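Local coordinates for protein ribonucleoside-diphosphate reductase (Pseudomonas aeruginosa, PDB 5IM3) that probably reduces ribonucleoside diphosphates to deoxyribonucleotides for DNA synthesis and binds dATP as an allosteric nucleotide, at residues Leu586-Thr591 with Leu900-Tyr905. Sequence-based numbering, arbitrary orientation.
Sequences LCTEIT and LKTTYY
Two loops of the ten-stranded alpha-beta barrel domain meet here in the buried interior, with Thr588 against Thr902 and Tyr904: segment 586-591 follows helix 566-571 and precedes strand 600-608, and segment 900-905 follows helix 885-897 and precedes strand 906-909. The direct bond runs from the hydroxyl of Thr902 to the carbonyl of Thr588, OG1 to O 2.6 Å, and the donor sits nearly in line with the C=O (angle 167°). Thr902 OG1 lies between its own backbone N and carbonyl carbon (chi1 53°), which sets the hydroxyl toward the other loop. A water ties the two threonines a second time, donating to Thr588 OG1 at 2.8 Å and to Thr902 OG1. Cys587 O rests 3.7 Å above the plane of the Tyr904 ring, over its centre, while Tyr905 CD2 covers the opposite face, so one face meets a peptide oxygen and the other a single ring carbon. The Tyr904 ring carbon CG is anti to the backbone N (chi1 -161°), which brings a ring face against the Cys587 carbonyl; Cys587 SG comes within 3.7 Å of Tyr904 OH, and Trp562 adds an edge-to-face partner. At the far end a second water spans the loops, accepting from Lys901 NZ at 2.7 Å and lying 2.8 Å from Thr591 OG1; the ammonium also bonds to Gln872 O. Ser875 OG is a further hydrogen-bond partner of Cys587 O, and Thr903 OG1 turns to Leu563 O. With one direct hydroxyl-to-carbonyl bond and two water bridges between them, the loops are joined largely through side-chain polar atoms and water rather than by strand pairing.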
loop_
_atom_site.group_PDB
_atom_site.type_symbol
_atom_site.label_atom_id
_atom_site.label_comp_id
_atom_site.label_asym_id
_atom_site.label_seq_id
_atom_site.Cartn_x
_atom_site.Cartn_y
_atom_site.Cartn_z
ATOM N N LEU A 586 -20.227 -14.763 -29.919
ATOM C CA LEU A 586 -18.913 -14.226 -29.587
ATOM C C LEU A 586 -18.975 -12.739 -29.245
ATOM O O LEU A 586 -18.240 -12.265 -28.370
ATOM C CB LEU A 586 -17.954 -14.468 -30.754
ATOM C CG LEU A 586 -16.540 -13.893 -30.626
ATOM C CD1 LEU A 586 -15.810 -14.473 -29.417
ATOM C CD2 LEU A 586 -15.749 -14.153 -31.898
ATOM N N CYS A 587 -19.842 -11.986 -29.924
ATOM C CA CYS A 587 -19.891 -10.535 -29.784
ATOM C C CYS A 587 -21.120 -10.044 -29.025
ATOM O O CYS A 587 -21.285 -8.832 -28.862
ATOM C CB CYS A 587 -19.823 -9.886 -31.171
ATOM S SG CYS A 587 -18.319 -10.327 -32.083
ATOM N N THR A 588 -21.986 -10.953 -28.571
ATOM C CA THR A 588 -23.047 -10.674 -27.597
ATOM C C THR A 588 -24.165 -9.798 -28.159
ATOM O O THR A 588 -24.748 -9.000 -27.428
ATOM C CB THR A 588 -22.486 -10.038 -26.316
ATOM O OG1 THR A 588 -22.159 -8.662 -26.549
ATOM C CG2 THR A 588 -21.252 -10.794 -25.838
ATOM N N GLU A 589 -24.503 -9.945 -29.444
ATOM C CA GLU A 589 -25.655 -9.260 -30.018
ATOM C C GLU A 589 -26.667 -10.210 -30.646
ATOM O O GLU A 589 -27.715 -9.749 -31.115
ATOM C CB GLU A 589 -25.208 -8.230 -31.069
ATOM C CG GLU A 589 -24.941 -8.780 -32.481
ATOM C CD GLU A 589 -23.651 -9.564 -32.582
ATOM O OE1 GLU A 589 -22.996 -9.790 -31.543
ATOM O OE2 GLU A 589 -23.287 -9.948 -33.712
ATOM N N ILE A 590 -26.394 -11.512 -30.664
ATOM C CA ILE A 590 -27.234 -12.496 -31.336
ATOM C C ILE A 590 -27.950 -13.333 -30.285
ATOM O O ILE A 590 -27.353 -13.722 -29.276
ATOM C CB ILE A 590 -26.390 -13.384 -32.271
ATOM C CG1 ILE A 590 -25.646 -12.516 -33.293
ATOM C CG2 ILE A 590 -27.258 -14.418 -32.965
ATOM C CD1 ILE A 590 -26.554 -11.693 -34.197
ATOM N N THR A 591 -29.241 -13.617 -30.530
ATOM C CA THR A 591 -30.058 -14.410 -29.605
ATOM C C THR A 591 -30.896 -15.378 -30.445
ATOM O O THR A 591 -32.059 -15.115 -30.758
ATOM C CB THR A 591 -30.936 -13.527 -28.714
ATOM O OG1 THR A 591 -31.764 -12.688 -29.527
ATOM C CG2 THR A 591 -30.084 -12.659 -27.802
ATOM N N LEU A 900 -31.908 -4.330 -20.862
ATOM C CA LEU A 900 -30.893 -4.729 -21.826
ATOM C C LEU A 900 -30.727 -6.243 -21.825
ATOM O O LEU A 900 -30.852 -6.902 -20.788
ATOM C CB LEU A 900 -29.559 -4.049 -21.516
ATOM C CG LEU A 900 -29.464 -2.549 -21.809
ATOM C CD1 LEU A 900 -28.091 -2.038 -21.414
ATOM C CD2 LEU A 900 -29.741 -2.240 -23.276
ATOM N N LYS A 901 -30.456 -6.794 -23.006
ATOM C CA LYS A 901 -30.233 -8.226 -23.142
ATOM C C LYS A 901 -28.779 -8.613 -22.930
ATOM O O LYS A 901 -28.508 -9.693 -22.395
ATOM C CB LYS A 901 -30.686 -8.700 -24.529
ATOM C CG LYS A 901 -32.162 -8.482 -24.811
ATOM C CD LYS A 901 -32.562 -9.103 -26.136
ATOM C CE LYS A 901 -34.035 -8.887 -26.434
ATOM N NZ LYS A 901 -34.413 -9.488 -27.736
ATOM N N THR A 902 -27.838 -7.761 -23.330
ATOM C CA THR A 902 -26.426 -8.109 -23.280
ATOM C C THR A 902 -25.594 -6.881 -22.945
ATOM O O THR A 902 -26.001 -5.740 -23.184
ATOM C CB THR A 902 -25.944 -8.691 -24.616
ATOM O OG1 THR A 902 -26.294 -7.792 -25.678
ATOM C CG2 THR A 902 -26.567 -10.055 -24.874
ATOM N N THR A 903 -24.418 -7.137 -22.383
ATOM C CA THR A 903 -23.343 -6.161 -22.340
ATOM C C THR A 903 -22.093 -6.834 -22.881
ATOM O O THR A 903 -22.003 -8.062 -22.942
ATOM C CB THR A 903 -23.080 -5.604 -20.924
ATOM O OG1 THR A 903 -22.493 -6.618 -20.096
ATOM C CG2 THR A 903 -24.369 -5.101 -20.285
ATOM N N TYR A 904 -21.129 -6.011 -23.278
ATOM C CA TYR A 904 -19.956 -6.492 -23.992
ATOM C C TYR A 904 -18.705 -6.147 -23.189
ATOM O O TYR A 904 -18.685 -6.337 -21.968
ATOM C CB TYR A 904 -19.939 -5.882 -25.402
ATOM C CG TYR A 904 -19.076 -6.582 -26.436
ATOM C CD1 TYR A 904 -18.567 -7.856 -26.218
ATOM C CD2 TYR A 904 -18.765 -5.950 -27.634
ATOM C CE1 TYR A 904 -17.778 -8.480 -27.167
ATOM C CE2 TYR A 904 -17.975 -6.564 -28.583
ATOM C CZ TYR A 904 -17.485 -7.826 -28.348
ATOM O OH TYR A 904 -16.701 -8.434 -29.301
ATOM N N TYR A 905 -17.667 -5.634 -23.844
ATOM C CA TYR A 905 -16.440 -5.287 -23.141
ATOM C C TYR A 905 -16.689 -4.203 -22.102
ATOM O O TYR A 905 -17.524 -3.314 -22.282
ATOM C CB TYR A 905 -15.376 -4.789 -24.115
ATOM C CG TYR A 905 -14.725 -5.858 -24.953
ATOM C CD1 TYR A 905 -13.748 -6.683 -24.419
ATOM C CD2 TYR A 905 -15.067 -6.023 -26.288
ATOM C CE1 TYR A 905 -13.140 -7.656 -25.186
ATOM C CE2 TYR A 905 -14.465 -6.991 -27.062
ATOM C CZ TYR A 905 -13.503 -7.803 -26.509
ATOM O OH TYR A 905 -12.904 -8.770 -27.286
HETATM O O HOH W 1 -23.452 -6.367 -25.581
HETATM O O HOH W 2 -33.983 -12.184 -27.892
#